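Local structure of phosphoribosylaminoimidazole-succinocarboxamide synthase (Pyrococcus horikoshii, 3U55) at residues Lys225-Tyr228 / Glu229-Gly233. The protein catalyses the ATP-dependent joining of L-aspartate to the carboxylate of 5-amino-1-(5-phosphoribosyl)imidazole-4-carboxylate, giving SAICAR in de novo purine biosynthesis. Sequence-based numbering, arbitrary orientation.
Sequences KEIY and ERITG
Tyr228 and Thr232 meet one turn apart near the C-terminal end of helix 220-232, where i to i+4 pairing of side chains accompanies the backbone ladder of an alpha-helix. CG of Tyr228 stands anti to its own N (chi1 179°), and the ring thereby comes to lie beneath the threonine methyl: Thr232 CG2 sits 3.7 Å from the centroid of the Tyr228 ring, a CH-pi contact over one face. The Thr232 hydroxyl turns back to the helix, and Tyr228 O accepts from both Thr232 N and Thr232 OG1; OG1 approaches at 2.8 Å from above the carbonyl plane of Tyr228. The same Thr232 OG1 is hydrogen-bonded to Glu234 N beyond the helix end. Trp47, Leu48 and Gln51 also touch Tyr228, packing this side of helix 220-232 against helix 45-62.

A second i to i+4 pair, Glu226 and Arg230, runs along another side of the helix. Arg230 closes a bidentate, side-on salt bridge on the carboxylate: Arg230 NE donates to Glu226 OE1 at 3.1 Å, while Arg230 NH2 reaches the syn lone pair of Glu226 OE2 at 2.8 Å. The two flat groups are twisted 44° apart, although both oxygens stay near the guanidinium plane. Arg230 NH1 forms a salt bridge to Asp201, tying the helix to strand 197-201. A methionine here would probably leave the carboxylates of Glu226 and Asp201 without their shared cationic partner and cut that tie.

Glu229 lays the start of its extended side chain against the preceding turn, its CG 3.3 Å from Lys225 O, the carbonyl that also accepts from Glu229 N. Helical geometry ends at Gly233, whose backbone angles (phi 84°) would press a CB against the carbonyl O of Thr232, a position suited to glycine; Gly233 N still donates to Glu229 O at 2.7 Å.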
ATOM      1  N   LYS A 225     -11.093  27.026 -16.710  1.00 26.38           N
ATOM      2  CA  LYS A 225     -12.253  27.723 -17.278  1.00 27.85           C
ATOM      3  C   LYS A 225     -13.049  26.794 -18.186  1.00 28.27           C
ATOM      4  O   LYS A 225     -14.282  26.787 -18.145  1.00 29.23           O
ATOM      5  CB  LYS A 225     -11.824  28.951 -18.086  1.00 27.74           C
ATOM      6  CG  LYS A 225     -11.482  30.183 -17.266  1.00 30.38           C
ATOM      7  CD  LYS A 225     -10.986  31.299 -18.184  1.00 35.09           C
ATOM      8  CE  LYS A 225     -10.832  32.614 -17.448  1.00 39.29           C
ATOM      9  NZ  LYS A 225     -10.322  33.693 -18.341  1.00 43.32           N
ATOM     10  N   GLU A 226     -12.332  26.019 -18.998  1.00 28.97           N
ATOM     11  CA  GLU A 226     -12.938  25.107 -19.965  1.00 30.20           C
ATOM     12  C   GLU A 226     -13.800  24.074 -19.242  1.00 29.13           C
ATOM     13  O   GLU A 226     -14.933  23.816 -19.648  1.00 29.36           O
ATOM     14  CB  GLU A 226     -11.854  24.419 -20.801  1.00 31.66           C
ATOM     15  CG  GLU A 226     -12.084  24.484 -22.310  1.00 38.10           C
ATOM     16  CD  GLU A 226     -12.789  23.261 -22.864  1.00 42.99           C
ATOM     17  OE1 GLU A 226     -13.983  23.368 -23.227  1.00 43.72           O
ATOM     18  OE2 GLU A 226     -12.144  22.194 -22.947  1.00 45.41           O
ATOM     19  N   ILE A 227     -13.258  23.505 -18.165  1.00 28.29           N
ATOM     20  CA  ILE A 227     -14.008  22.608 -17.282  1.00 27.87           C
ATOM     21  C   ILE A 227     -15.266  23.294 -16.762  1.00 27.20           C
ATOM     22  O   ILE A 227     -16.366  22.746 -16.866  1.00 27.52           O
ATOM     23  CB  ILE A 227     -13.139  22.108 -16.088  1.00 28.61           C
ATOM     24  CG1 ILE A 227     -12.081  21.111 -16.565  1.00 30.49           C
ATOM     25  CG2 ILE A 227     -14.007  21.488 -14.986  1.00 28.66           C
ATOM     26  CD1 ILE A 227     -12.636  19.755 -17.042  1.00 33.62           C
ATOM     27  N   TYR A 228     -15.099  24.501 -16.220  1.00 26.22           N
ATOM     28  CA  TYR A 228     -16.212  25.256 -15.666  1.00 27.69           C
ATOM     29  C   TYR A 228     -17.291  25.512 -16.722  1.00 27.66           C
ATOM     30  O   TYR A 228     -18.480  25.345 -16.450  1.00 27.49           O
ATOM     31  CB  TYR A 228     -15.726  26.575 -15.047  1.00 27.17           C
ATOM     32  CG  TYR A 228     -16.836  27.436 -14.478  1.00 32.14           C
ATOM     33  CD1 TYR A 228     -17.538  28.328 -15.291  1.00 35.67           C
ATOM     34  CD2 TYR A 228     -17.186  27.362 -13.129  1.00 34.90           C
ATOM     35  CE1 TYR A 228     -18.565  29.118 -14.780  1.00 38.37           C
ATOM     36  CE2 TYR A 228     -18.213  28.157 -12.605  1.00 37.54           C
ATOM     37  CZ  TYR A 228     -18.894  29.032 -13.439  1.00 36.73           C
ATOM     38  OH  TYR A 228     -19.907  29.822 -12.944  1.00 38.40           O
ATOM     39  N   GLU A 229     -16.862  25.920 -17.916  1.00 29.58           N
ATOM     40  CA  GLU A 229     -17.774  26.231 -19.020  1.00 31.76           C
ATOM     41  C   GLU A 229     -18.545  25.008 -19.492  1.00 32.15           C
ATOM     42  O   GLU A 229     -19.749  25.082 -19.731  1.00 32.12           O
ATOM     43  CB  GLU A 229     -17.015  26.854 -20.195  1.00 32.22           C
ATOM     44  CG  GLU A 229     -16.570  28.293 -19.956  1.00 37.91           C
ATOM     45  CD  GLU A 229     -15.668  28.831 -21.058  1.00 43.35           C
ATOM     46  OE1 GLU A 229     -15.852  28.443 -22.234  1.00 48.09           O
ATOM     47  OE2 GLU A 229     -14.774  29.645 -20.745  1.00 46.26           O
ATOM     48  N   ARG A 230     -17.846  23.884 -19.623  1.00 33.43           N
ATOM     49  CA  ARG A 230     -18.476  22.628 -20.030  1.00 34.46           C
ATOM     50  C   ARG A 230     -19.509  22.135 -19.027  1.00 34.90           C
ATOM     51  O   ARG A 230     -20.543  21.586 -19.420  1.00 35.17           O
ATOM     52  CB  ARG A 230     -17.427  21.547 -20.244  1.00 34.14           C
ATOM     53  CG  ARG A 230     -16.677  21.690 -21.533  1.00 36.79           C
ATOM     54  CD  ARG A 230     -16.201  20.351 -22.001  1.00 38.12           C
ATOM     55  NE  ARG A 230     -14.908  20.463 -22.651  1.00 39.60           N
ATOM     56  CZ  ARG A 230     -14.281  19.462 -23.250  1.00 40.93           C
ATOM     57  NH1 ARG A 230     -14.833  18.253 -23.290  1.00 42.61           N
ATOM     58  NH2 ARG A 230     -13.101  19.673 -23.812  1.00 43.92           N
ATOM     59  N   ILE A 231     -19.220  22.337 -17.743  1.00 34.60           N
ATOM     60  CA  ILE A 231     -20.114  21.903 -16.676  0.60 34.63           C
ATOM     61  C   ILE A 231     -21.318  22.839 -16.538  1.00 35.76           C
ATOM     62  O   ILE A 231     -22.464  22.380 -16.489  1.00 35.48           O
ATOM     63  CB  ILE A 231     -19.356  21.733 -15.330  0.60 34.69           C
ATOM     64  CG1 ILE A 231     -18.460  20.490 -15.393  0.60 33.90           C
ATOM     65  CG2 ILE A 231     -20.328  21.647 -14.152  0.60 34.02           C
ATOM     66  CD1 ILE A 231     -17.454  20.374 -14.264  0.60 33.09           C
ATOM     67  N   THR A 232     -21.064  24.146 -16.495  1.00 35.61           N
ATOM     68  CA  THR A 232     -22.134  25.124 -16.276  1.00 37.44           C
ATOM     69  C   THR A 232     -22.923  25.488 -17.532  1.00 38.74           C
ATOM     70  O   THR A 232     -24.106  25.820 -17.448  1.00 39.20           O
ATOM     71  CB  THR A 232     -21.606  26.417 -15.626  1.00 37.07           C
ATOM     72  OG1 THR A 232     -20.669  27.049 -16.506  1.00 37.55           O
ATOM     73  CG2 THR A 232     -20.930  26.113 -14.297  1.00 35.82           C
ATOM     74  N   GLY A 233     -22.262  25.433 -18.685  1.00 39.63           N
ATOM     75  CA  GLY A 233     -22.852  25.898 -19.941  1.00 42.00           C
ATOM     76  C   GLY A 233     -22.690  27.396 -20.137  1.00 43.34           C
ATOM     77  O   GLY A 233     -23.292  27.976 -21.042  1.00 44.10           O
TER